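Local structure of porphyranase B (Zobellia galactanivorans, 3JUU) at residues Glu148-Ile153 with Lys161-Thr166; Lys118-Ser123 with Val242-Trp247; Gln152-Ala157 with Trp247-Lys252; Cys112-Asn117 with Arg263-Asn268. The protein cleaves the sulfated polysaccharide porphyran at the (1->4) linkages between beta-D-galactopyranose and alpha-L-galactopyranose-6-sulfate. All coordinates share one frame; numbering follows the deposited sequence.

All four contacts belong to the beta-sandwich (jelly roll) of a family GH16 hydrolase. Interaction 4 pairs strands 108-115 and 264-276, and along the chain it encloses the other three. Interaction 1 is nested inside the loop closed by interaction 2, with centres about 9 Å apart, and the two meet through neighbouring strands 122-128 and 141-150. Interaction 3 starts from the same piece of chain as interaction 1 and shares W247 with interaction 2; the centres of interactions 3 and 4 are about 20 Å apart. Interactions 1 and 2 hold E148 and E243, probable substrate-site residues; interaction 3 is a surface contact next to them, while interaction 4 lies in the strand framework.

Interaction 1 of 4, residues Glu148-Ile153 with Lys161-Thr166; sequences ESVGQI and KYFDQT
K161 and I153 open the contact between the stretch of strand 141-150 that carries E148, the probable proton donor of this GH16 jelly roll, and the loop that leads into strand 166-174. The carbonyl O of K161 rests 3.2 Å from CD1 of I153, and the same methyl lies 3.4 Å from D164 OD1. F163 follows. Its CG stands anti to the backbone N (chi1 -157°), and the ring reaches the strand backbone: CE2 comes to 3.5 Å from the carbonyl O of E148, and V150 N lies at the ring edge, near its plane. V150 N is buried there with no hydrogen-bond partner in the model. V150 CG2 adds an apolar touch, its side chain crossing that of F163 at about a right angle, and W247 packs edge-to-face with the same phenyl ring. At D164 the CB presses to 3.2 Å from V150 O, and its side chain crosses that of I153 at about a right angle, CD1 touching the carboxylate. D164 OD2 forms a salt bridge with K196 and takes a hydrogen bond from a water that also donates to G151 O. A second water donates to both V150 O and D164 O. At T166 a third water completes the junction: it accepts from S149 OG at 2.7 Å and donates to F163 O at 2.6 Å and to T166 O at 2.8 Å.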
# COMPACT_ATOMS: atom_id res chain seq x y z
N GLU A 148 -4.17 0.84 -4.58
CA GLU A 148 -5.21 0.16 -3.77
C GLU A 148 -6.08 -0.57 -4.77
O GLU A 148 -6.43 -0.03 -5.82
CB GLU A 148 -6.07 1.14 -2.97
CG GLU A 148 -5.28 1.85 -1.87
CD GLU A 148 -6.12 2.83 -1.13
OE1 GLU A 148 -6.91 2.33 -0.27
OE2 GLU A 148 -5.97 4.06 -1.42
N SER A 149 -6.37 -1.82 -4.47
CA SER A 149 -7.14 -2.66 -5.40
C SER A 149 -8.07 -3.52 -4.56
O SER A 149 -7.83 -3.68 -3.36
CB SER A 149 -6.14 -3.58 -6.22
OG SER A 149 -6.94 -4.28 -7.20
N VAL A 150 -9.13 -4.03 -5.19
CA VAL A 150 -9.80 -5.25 -4.67
C VAL A 150 -9.88 -6.26 -5.82
O VAL A 150 -9.74 -5.88 -7.02
CB VAL A 150 -11.26 -4.94 -4.13
CG1 VAL A 150 -11.21 -3.97 -2.95
CG2 VAL A 150 -12.26 -4.45 -5.26
N GLY A 151 -10.17 -7.52 -5.48
CA GLY A 151 -10.24 -8.56 -6.51
C GLY A 151 -11.68 -8.87 -6.91
O GLY A 151 -11.89 -9.48 -7.96
N GLN A 152 -12.68 -8.53 -6.07
CA GLN A 152 -14.07 -8.91 -6.33
C GLN A 152 -14.92 -7.73 -5.92
O GLN A 152 -14.89 -7.33 -4.77
CB GLN A 152 -14.48 -10.17 -5.48
CG GLN A 152 -15.96 -10.52 -5.73
CD GLN A 152 -16.40 -11.78 -4.95
OE1 GLN A 152 -15.56 -12.60 -4.58
NE2 GLN A 152 -17.69 -11.92 -4.69
N ILE A 153 -15.65 -7.14 -6.86
CA ILE A 153 -16.37 -5.90 -6.55
C ILE A 153 -17.80 -6.33 -6.08
O ILE A 153 -18.50 -7.12 -6.77
CB ILE A 153 -16.46 -5.03 -7.84
CG1 ILE A 153 -15.05 -4.39 -8.15
CG2 ILE A 153 -17.49 -3.93 -7.61
CD1 ILE A 153 -14.98 -4.18 -9.60
N LYS A 161 -16.88 0.56 -10.31
CA LYS A 161 -17.09 -0.65 -11.13
C LYS A 161 -15.81 -1.20 -11.79
O LYS A 161 -15.75 -2.38 -12.13
CB LYS A 161 -18.18 -0.39 -12.18
CG LYS A 161 -17.88 0.80 -13.05
CD LYS A 161 -19.03 1.14 -13.98
CE LYS A 161 -18.62 2.39 -14.79
NZ LYS A 161 -19.63 2.69 -15.88
N TYR A 162 -14.78 -0.36 -11.97
CA TYR A 162 -13.49 -0.85 -12.56
C TYR A 162 -12.36 -0.90 -11.59
O TYR A 162 -11.19 -0.99 -12.03
CB TYR A 162 -13.04 0.06 -13.72
CG TYR A 162 -14.08 0.12 -14.77
CD1 TYR A 162 -14.43 -1.04 -15.49
CD2 TYR A 162 -14.73 1.34 -15.09
CE1 TYR A 162 -15.39 -1.00 -16.51
CE2 TYR A 162 -15.67 1.40 -16.10
CZ TYR A 162 -16.02 0.22 -16.78
OH TYR A 162 -16.96 0.25 -17.76
N PHE A 163 -12.67 -0.84 -10.30
CA PHE A 163 -11.64 -0.75 -9.27
C PHE A 163 -10.65 -1.93 -9.28
O PHE A 163 -9.53 -1.79 -8.75
CB PHE A 163 -12.28 -0.58 -7.87
CG PHE A 163 -11.39 0.05 -6.86
CD1 PHE A 163 -11.26 1.45 -6.86
CD2 PHE A 163 -10.68 -0.70 -5.91
CE1 PHE A 163 -10.43 2.09 -5.93
CE2 PHE A 163 -9.87 -0.06 -4.99
CZ PHE A 163 -9.74 1.33 -5.01
N ASP A 164 -11.07 -3.08 -9.82
CA ASP A 164 -10.26 -4.28 -9.87
C ASP A 164 -9.35 -4.37 -11.11
O ASP A 164 -8.68 -5.41 -11.33
CB ASP A 164 -11.20 -5.52 -9.86
CG ASP A 164 -12.19 -5.58 -11.07
OD1 ASP A 164 -12.39 -4.57 -11.79
OD2 ASP A 164 -12.83 -6.65 -11.23
N GLN A 165 -9.37 -3.35 -11.97
CA GLN A 165 -8.54 -3.39 -13.17
C GLN A 165 -7.80 -2.08 -13.41
O GLN A 165 -7.45 -1.81 -14.52
CB GLN A 165 -9.35 -3.81 -14.39
CG GLN A 165 -10.59 -2.99 -14.61
CD GLN A 165 -11.47 -3.66 -15.68
OE1 GLN A 165 -11.76 -4.85 -15.60
NE2 GLN A 165 -11.81 -2.92 -16.71
N THR A 166 -7.57 -1.30 -12.35
CA THR A 166 -6.91 -0.03 -12.48
C THR A 166 -5.78 0.10 -11.44
O THR A 166 -5.78 -0.55 -10.39
CB THR A 166 -7.96 1.10 -12.34
OG1 THR A 166 -8.78 0.79 -11.23
CG2 THR A 166 -8.95 1.11 -13.56
O HOH W 1 -7.15 -2.73 -9.35
O HOH W 2 -8.14 -7.17 -9.15
O HOH W 3 -13.21 -9.06 -10.35

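Interaction 2 of 4, residues Lys118-Ser123 with Val242-Trp247; sequences KTFMSS and VETYDW
F120 and T244 lie side by side, their side chains pointing the same way, with CG2 of T244 3.7 Å from CE1 of F120. A water spans the two segments here, within hydrogen-bonding distance of F120 O and accepting from Y245 N. The backbone enters M121 through an ST turn in which M121 N donates to T119 OG1. M121 is the next residue to meet the partner loop. Its CB sits 3.2 Å from the carbonyl O of E243, its CG touches T244 CG2, and the same CG lies over the centre of one face of the F120 ring.

S122 carries the polar part of the contact. Its N donates to E243 O at 2.9 Å, a nearly straight bond (164°) in the carbonyl plane. With OG set between the backbone N and the carbonyl carbon (chi1 78°), the hydroxyl is used twice by E243: it accepts from E243 N at 2.9 Å and donates to E243 OE2 at 2.7 Å, on the anti side of the carboxylate. S122 CB packs 3.4 Å from CE2 of Y245, a ring with W247 over one face and E243 CG over the other, and S122 O is covered by CG1 of V242 at 3.3 Å. OE1 makes a salt bridge to R57 and binds a glycerol, consistent with a second-shell role for S122 beside the probable substrate-binding E243. Y245 OH in turn bonds to E148, so the contact forms part of the wall of the probable substrate cleft of a GH16 enzyme.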
# COMPACT_ATOMS: atom_id res chain seq x y z
N LYS A 118 -7.84 -12.21 -5.31
CA LYS A 118 -9.10 -12.24 -6.07
C LYS A 118 -10.36 -12.26 -5.15
O LYS A 118 -11.37 -12.94 -5.44
CB LYS A 118 -9.05 -13.51 -6.92
CG LYS A 118 -10.10 -13.51 -8.01
CD LYS A 118 -9.82 -14.80 -8.93
CE LYS A 118 -10.88 -14.82 -10.01
NZ LYS A 118 -10.78 -16.01 -10.88
N THR A 119 -10.31 -11.53 -4.05
CA THR A 119 -11.41 -11.49 -3.07
C THR A 119 -11.94 -10.06 -2.89
O THR A 119 -11.42 -9.08 -3.48
CB THR A 119 -11.02 -11.97 -1.63
OG1 THR A 119 -10.34 -10.92 -0.91
CG2 THR A 119 -10.08 -13.21 -1.69
N PHE A 120 -13.00 -9.94 -2.12
CA PHE A 120 -13.55 -8.58 -1.85
C PHE A 120 -12.66 -7.70 -0.97
O PHE A 120 -12.98 -6.48 -0.81
CB PHE A 120 -14.95 -8.75 -1.19
CG PHE A 120 -14.91 -9.13 0.28
CD1 PHE A 120 -15.22 -8.17 1.28
CD2 PHE A 120 -14.64 -10.45 0.69
CE1 PHE A 120 -15.18 -8.47 2.64
CE2 PHE A 120 -14.65 -10.80 2.04
CZ PHE A 120 -14.89 -9.80 3.06
N MET A 121 -11.60 -8.28 -0.37
CA MET A 121 -10.64 -7.56 0.50
C MET A 121 -9.53 -6.94 -0.35
O MET A 121 -9.38 -7.26 -1.49
CB MET A 121 -10.06 -8.51 1.58
CG MET A 121 -11.22 -8.91 2.51
SD MET A 121 -10.75 -10.06 3.84
CE MET A 121 -9.50 -9.14 4.84
N SER A 122 -8.89 -5.92 0.20
CA SER A 122 -7.97 -5.10 -0.57
C SER A 122 -6.61 -5.75 -0.83
O SER A 122 -6.22 -6.80 -0.20
CB SER A 122 -7.77 -3.78 0.23
OG SER A 122 -6.87 -4.01 1.32
N SER A 123 -5.87 -5.15 -1.77
CA SER A 123 -4.43 -5.40 -1.93
C SER A 123 -3.76 -4.04 -2.15
O SER A 123 -4.18 -3.35 -3.07
CB SER A 123 -4.21 -6.22 -3.19
OG SER A 123 -4.79 -7.51 -3.05
N VAL A 242 -3.90 -5.77 3.66
CA VAL A 242 -5.03 -6.48 3.02
C VAL A 242 -6.15 -6.33 4.05
O VAL A 242 -6.03 -6.83 5.19
CB VAL A 242 -4.66 -8.00 2.81
CG1 VAL A 242 -5.98 -8.81 2.44
CG2 VAL A 242 -3.60 -8.14 1.68
N GLU A 243 -7.22 -5.61 3.70
CA GLU A 243 -8.19 -5.15 4.72
C GLU A 243 -9.61 -5.32 4.17
O GLU A 243 -9.77 -5.62 2.97
CB GLU A 243 -7.97 -3.65 4.96
CG GLU A 243 -8.54 -2.78 3.86
CD GLU A 243 -7.62 -1.60 3.57
OE1 GLU A 243 -7.92 -0.50 4.10
OE2 GLU A 243 -6.64 -1.78 2.81
N THR A 244 -10.63 -5.02 4.97
CA THR A 244 -11.99 -4.83 4.38
C THR A 244 -12.21 -3.30 4.27
O THR A 244 -11.86 -2.53 5.18
CB THR A 244 -13.06 -5.47 5.32
OG1 THR A 244 -12.77 -5.03 6.66
CG2 THR A 244 -12.96 -7.05 5.27
N TYR A 245 -12.78 -2.89 3.15
CA TYR A 245 -13.27 -1.53 2.98
C TYR A 245 -14.79 -1.50 3.23
O TYR A 245 -15.49 -2.39 2.80
CB TYR A 245 -13.11 -1.17 1.50
CG TYR A 245 -11.70 -0.95 1.07
CD1 TYR A 245 -10.90 0.01 1.65
CD2 TYR A 245 -11.20 -1.65 -0.06
CE1 TYR A 245 -9.58 0.31 1.14
CE2 TYR A 245 -9.95 -1.35 -0.57
CZ TYR A 245 -9.14 -0.41 0.06
OH TYR A 245 -7.90 -0.16 -0.51
N ASP A 246 -15.30 -0.46 3.90
CA ASP A 246 -16.75 -0.37 4.14
C ASP A 246 -17.55 -0.36 2.87
O ASP A 246 -18.72 -0.80 2.85
CB ASP A 246 -17.02 0.94 4.90
CG ASP A 246 -16.63 0.85 6.39
OD1 ASP A 246 -16.18 -0.22 6.90
OD2 ASP A 246 -16.72 1.88 7.03
N TRP A 247 -16.95 0.14 1.77
CA TRP A 247 -17.72 0.31 0.56
C TRP A 247 -17.70 -0.93 -0.31
O TRP A 247 -18.33 -0.93 -1.38
CB TRP A 247 -17.21 1.55 -0.24
CG TRP A 247 -15.72 1.60 -0.30
CD1 TRP A 247 -14.89 2.26 0.54
CD2 TRP A 247 -14.88 0.98 -1.29
NE1 TRP A 247 -13.60 2.09 0.15
CE2 TRP A 247 -13.55 1.33 -0.98
CE3 TRP A 247 -15.13 0.16 -2.37
CZ2 TRP A 247 -12.46 0.89 -1.72
CZ3 TRP A 247 -14.02 -0.30 -3.14
CH2 TRP A 247 -12.72 0.08 -2.80
O HOH W 4 -13.64 -4.96 1.35

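Interaction 3 of 4, residues Gln152-Ala157 with Trp247-Lys252; sequences QITNDA and WNPVPK
T154 and N155 meet W247, P249 and P251 where two loops of the GH16 fold join beside the probable substrate site: the W247 side chain is about 6 Å from that of E148. Neither loop has regular secondary structure here, their touching parts run 119° apart, and the assigned hydrogen bonds run from side chains of one loop to the backbone of the other.

The CB of T154 is directed at the other loop. OG1 lies between the backbone N and the carbonyl carbon (chi1 59°) and donates to P249 O at 2.7 Å, tilted somewhat from the carbonyl plane. The same oxygen comes within 3.1 Å of P249 N, but a proline nitrogen has no hydrogen to offer and no bond forms. The methyl CG2 packs 3.9 Å from P251 CG. Q152, extended beyond its CG, brings its amide NE2 to 3.6 Å from the same P251 CG, so the pyrrolidine ring touches both residues; F120 is a further neighbour of that ring.

N155 has CG anti to its backbone N (chi1 -174°), which places CG 3.4 Å from W247 O. ND2 donates to W247 O at 2.7 Å, although the exact place of this nitrogen is less sure. OD1 meanwhile accepts from A157 N at 3.0 Å, making an Asx turn. One amide therefore fixes its own loop with its oxygen and reaches the neighbouring loop with its nitrogen. The two hydrogen bonds assigned here join neutral donors to main-chain carbonyls, and so carry no formal charge.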
# COMPACT_ATOMS: atom_id res chain seq x y z
N GLN A 152 -12.68 -8.53 -6.07
CA GLN A 152 -14.07 -8.91 -6.33
C GLN A 152 -14.92 -7.73 -5.92
O GLN A 152 -14.89 -7.33 -4.77
CB GLN A 152 -14.48 -10.17 -5.48
CG GLN A 152 -15.96 -10.52 -5.73
CD GLN A 152 -16.40 -11.78 -4.95
OE1 GLN A 152 -15.56 -12.60 -4.58
NE2 GLN A 152 -17.69 -11.92 -4.69
N ILE A 153 -15.65 -7.14 -6.86
CA ILE A 153 -16.37 -5.90 -6.55
C ILE A 153 -17.80 -6.33 -6.08
O ILE A 153 -18.50 -7.12 -6.77
CB ILE A 153 -16.46 -5.03 -7.84
CG1 ILE A 153 -15.05 -4.39 -8.15
CG2 ILE A 153 -17.49 -3.93 -7.61
CD1 ILE A 153 -14.98 -4.18 -9.60
N THR A 154 -18.18 -5.91 -4.88
CA THR A 154 -19.41 -6.35 -4.23
C THR A 154 -20.41 -5.20 -4.01
O THR A 154 -21.44 -5.38 -3.44
CB THR A 154 -19.13 -7.05 -2.85
OG1 THR A 154 -18.42 -6.15 -1.97
CG2 THR A 154 -18.30 -8.30 -3.06
N ASN A 155 -20.07 -4.03 -4.50
CA ASN A 155 -20.93 -2.85 -4.41
C ASN A 155 -21.18 -2.49 -5.87
O ASN A 155 -20.25 -2.48 -6.64
CB ASN A 155 -20.11 -1.76 -3.78
CG ASN A 155 -20.91 -0.50 -3.48
OD1 ASN A 155 -21.98 -0.27 -4.07
ND2 ASN A 155 -20.36 0.37 -2.60
N ASP A 156 -22.42 -2.19 -6.28
CA ASP A 156 -22.63 -1.81 -7.71
C ASP A 156 -22.54 -0.29 -7.98
O ASP A 156 -22.89 0.17 -9.07
CB ASP A 156 -23.95 -2.37 -8.27
CG ASP A 156 -25.16 -1.89 -7.51
OD1 ASP A 156 -26.27 -2.40 -7.81
OD2 ASP A 156 -25.01 -0.99 -6.63
N ALA A 157 -22.06 0.47 -7.01
CA ALA A 157 -21.80 1.92 -7.21
C ALA A 157 -20.96 2.16 -8.48
O ALA A 157 -19.92 1.49 -8.70
CB ALA A 157 -21.09 2.50 -5.98
N TRP A 247 -16.95 0.14 1.77
CA TRP A 247 -17.72 0.31 0.56
C TRP A 247 -17.70 -0.93 -0.31
O TRP A 247 -18.33 -0.93 -1.38
CB TRP A 247 -17.21 1.55 -0.24
CG TRP A 247 -15.72 1.60 -0.30
CD1 TRP A 247 -14.89 2.26 0.54
CD2 TRP A 247 -14.88 0.98 -1.29
NE1 TRP A 247 -13.60 2.09 0.15
CE2 TRP A 247 -13.55 1.33 -0.98
CE3 TRP A 247 -15.13 0.16 -2.37
CZ2 TRP A 247 -12.46 0.89 -1.72
CZ3 TRP A 247 -14.02 -0.30 -3.14
CH2 TRP A 247 -12.72 0.08 -2.80
N ASN A 248 -16.95 -1.96 0.12
CA ASN A 248 -16.93 -3.23 -0.60
C ASN A 248 -17.27 -4.37 0.41
O ASN A 248 -16.36 -5.04 0.96
CB ASN A 248 -15.55 -3.46 -1.26
CG ASN A 248 -15.64 -4.35 -2.50
OD1 ASN A 248 -14.90 -5.34 -2.61
ND2 ASN A 248 -16.62 -4.05 -3.42
N PRO A 249 -18.57 -4.57 0.65
CA PRO A 249 -18.99 -5.44 1.73
C PRO A 249 -18.82 -6.95 1.48
O PRO A 249 -18.41 -7.38 0.39
CB PRO A 249 -20.52 -5.11 1.89
CG PRO A 249 -20.92 -4.52 0.55
CD PRO A 249 -19.71 -3.86 0.02
N VAL A 250 -19.17 -7.72 2.50
CA VAL A 250 -18.89 -9.16 2.45
C VAL A 250 -19.92 -9.80 1.48
O VAL A 250 -21.11 -9.47 1.55
CB VAL A 250 -19.17 -9.76 3.87
CG1 VAL A 250 -18.89 -11.32 3.83
CG2 VAL A 250 -18.24 -9.11 4.94
N PRO A 251 -19.49 -10.69 0.55
CA PRO A 251 -20.45 -11.35 -0.38
C PRO A 251 -21.28 -12.43 0.35
O PRO A 251 -20.91 -12.87 1.43
CB PRO A 251 -19.55 -12.09 -1.40
CG PRO A 251 -18.12 -11.66 -1.10
CD PRO A 251 -18.08 -11.06 0.29
N LYS A 252 -22.32 -12.92 -0.29
CA LYS A 252 -23.31 -13.76 0.41
C LYS A 252 -22.74 -15.12 0.83
O LYS A 252 -23.32 -15.83 1.68
CB LYS A 252 -24.53 -13.96 -0.54
CG LYS A 252 -25.45 -12.72 -0.56
CD LYS A 252 -26.57 -12.87 -1.58
CE LYS A 252 -27.35 -11.54 -1.71
NZ LYS A 252 -28.86 -11.77 -1.95

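Interaction 4 of 4, residues Cys112-Asn117 with Arg263-Asn268; sequences CEMKAN and RTTTYN. With SO4 (sulfate ion), chain F.
M114 puts CG anti to its backbone N (chi1 -178°), and Y267 puts CG anti to its own carbonyl carbon (chi1 -55°); the two side chains then lie side by side, pointing the same way. M114 CG packs over one face of the tyrosine ring, 3.5 Å from CE1, in a CH-pi contact, and SD follows obliquely as a Met-aromatic contact. C112 SG meets the ring at its edge, 4.0 Å from CD1, while Y267 OH bonds to T124 O.

M114 and Y267 form an antiparallel non-hydrogen-bonded pair of the sandwich, joining strands 108-115 and 264-276, whose directions here are 157° apart. Next to it K115 and T266 are a hydrogen-bonded pair, K115 N to T266 O 2.9 Å, T266 N to K115 O 3.0 Å. At one end N268 N donates to E113 O and N268 ND2 to E113 OE1, the latter at 2.9 Å from above the carboxylate plane. At the other end N117 ND2 donates to T265 OG1 at 2.8 Å; that hydroxyl also bonds to S123, and N117 OD1 to T119.

Just before strand 264-276, R263 NH1 and NH2 donate to two oxygens, O3 and O1, of a sulfate that probably came from the crystallisation liquor. NH1 also holds T78 O and NE holds G258 O, so the guanidinium is fixed by its own protein while still presenting two N-H groups to an anion, consistent with charge pairing at this spot.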
# COMPACT_ATOMS: atom_id res chain seq x y z
N CYS A 112 6.91 -1.71 -5.69
CA CYS A 112 6.79 -3.12 -5.37
C CYS A 112 6.26 -3.85 -6.61
O CYS A 112 5.73 -3.24 -7.55
CB CYS A 112 5.83 -3.30 -4.15
SG CYS A 112 4.04 -3.19 -4.64
N GLU A 113 6.41 -5.19 -6.64
CA GLU A 113 5.82 -5.97 -7.66
C GLU A 113 4.75 -6.82 -6.98
O GLU A 113 5.09 -7.66 -6.14
CB GLU A 113 6.88 -6.90 -8.35
CG GLU A 113 6.28 -7.68 -9.51
CD GLU A 113 7.36 -8.38 -10.30
OE1 GLU A 113 7.98 -9.31 -9.78
OE2 GLU A 113 7.64 -7.95 -11.42
N MET A 114 3.48 -6.61 -7.36
CA MET A 114 2.39 -7.19 -6.57
C MET A 114 1.37 -7.81 -7.51
O MET A 114 1.04 -7.24 -8.59
CB MET A 114 1.75 -6.08 -5.67
CG MET A 114 0.59 -6.50 -4.72
SD MET A 114 -0.51 -5.15 -4.15
CE MET A 114 -1.11 -6.04 -5.48
N LYS A 115 0.82 -8.94 -7.08
CA LYS A 115 -0.39 -9.47 -7.70
C LYS A 115 -1.49 -9.45 -6.66
O LYS A 115 -1.28 -9.91 -5.50
CB LYS A 115 -0.13 -10.90 -8.24
CG LYS A 115 -1.39 -11.60 -8.68
CD LYS A 115 -1.17 -13.12 -9.00
CE LYS A 115 -0.49 -13.39 -10.25
NZ LYS A 115 -0.30 -14.91 -10.25
N ALA A 116 -2.63 -8.89 -7.01
CA ALA A 116 -3.67 -8.74 -6.01
C ALA A 116 -4.34 -10.09 -5.71
O ALA A 116 -4.30 -11.04 -6.56
CB ALA A 116 -4.76 -7.69 -6.48
N ASN A 117 -4.95 -10.16 -4.52
CA ASN A 117 -5.88 -11.29 -4.25
C ASN A 117 -7.14 -11.11 -5.04
O ASN A 117 -7.49 -10.01 -5.39
CB ASN A 117 -6.11 -11.53 -2.74
CG ASN A 117 -6.96 -10.44 -2.10
OD1 ASN A 117 -8.15 -10.32 -2.41
ND2 ASN A 117 -6.38 -9.71 -1.17
N ARG A 263 -6.81 -16.33 -2.55
CA ARG A 263 -6.95 -15.50 -1.30
C ARG A 263 -5.70 -14.74 -0.92
O ARG A 263 -5.72 -14.01 0.06
CB ARG A 263 -7.38 -16.42 -0.11
CG ARG A 263 -8.85 -16.80 -0.33
CD ARG A 263 -9.38 -17.76 0.83
NE ARG A 263 -8.63 -19.06 0.86
CZ ARG A 263 -7.68 -19.45 1.74
NH1 ARG A 263 -7.14 -18.70 2.72
NH2 ARG A 263 -7.20 -20.70 1.60
N THR A 264 -4.63 -14.85 -1.72
CA THR A 264 -3.33 -14.34 -1.33
C THR A 264 -2.94 -13.13 -2.19
O THR A 264 -3.03 -13.22 -3.40
CB THR A 264 -2.25 -15.41 -1.44
OG1 THR A 264 -2.59 -16.43 -0.45
CG2 THR A 264 -0.77 -14.84 -1.16
N THR A 265 -2.51 -12.06 -1.54
CA THR A 265 -1.89 -10.91 -2.25
C THR A 265 -0.41 -11.20 -2.17
O THR A 265 0.09 -11.46 -1.09
CB THR A 265 -2.24 -9.59 -1.47
OG1 THR A 265 -3.66 -9.41 -1.52
CG2 THR A 265 -1.49 -8.43 -2.20
N THR A 266 0.28 -11.23 -3.30
CA THR A 266 1.70 -11.63 -3.30
C THR A 266 2.58 -10.44 -3.74
O THR A 266 2.27 -9.85 -4.78
CB THR A 266 1.89 -12.79 -4.30
OG1 THR A 266 0.99 -13.90 -3.97
CG2 THR A 266 3.39 -13.24 -4.33
N TYR A 267 3.59 -10.11 -2.95
CA TYR A 267 4.56 -9.07 -3.30
C TYR A 267 5.86 -9.79 -3.55
O TYR A 267 6.40 -10.39 -2.61
CB TYR A 267 4.75 -8.09 -2.15
CG TYR A 267 3.44 -7.45 -1.67
CD1 TYR A 267 3.11 -6.12 -2.05
CD2 TYR A 267 2.54 -8.14 -0.84
CE1 TYR A 267 1.90 -5.52 -1.57
CE2 TYR A 267 1.34 -7.57 -0.40
CZ TYR A 267 1.03 -6.27 -0.77
OH TYR A 267 -0.13 -5.67 -0.33
N ASN A 268 6.36 -9.79 -4.80
CA ASN A 268 7.69 -10.38 -5.08
C ASN A 268 8.84 -9.60 -4.44
O ASN A 268 9.85 -10.18 -4.03
CB ASN A 268 7.93 -10.62 -6.57
CG ASN A 268 7.06 -11.69 -7.14
OD1 ASN A 268 6.59 -12.59 -6.41
ND2 ASN A 268 6.84 -11.64 -8.46
S SO4 F . -5.03 -21.05 4.74
O1 SO4 F . -5.46 -22.01 3.70
O2 SO4 F . -3.57 -21.26 4.84
O3 SO4 F . -5.32 -19.63 4.47
O4 SO4 F . -5.64 -21.41 6.04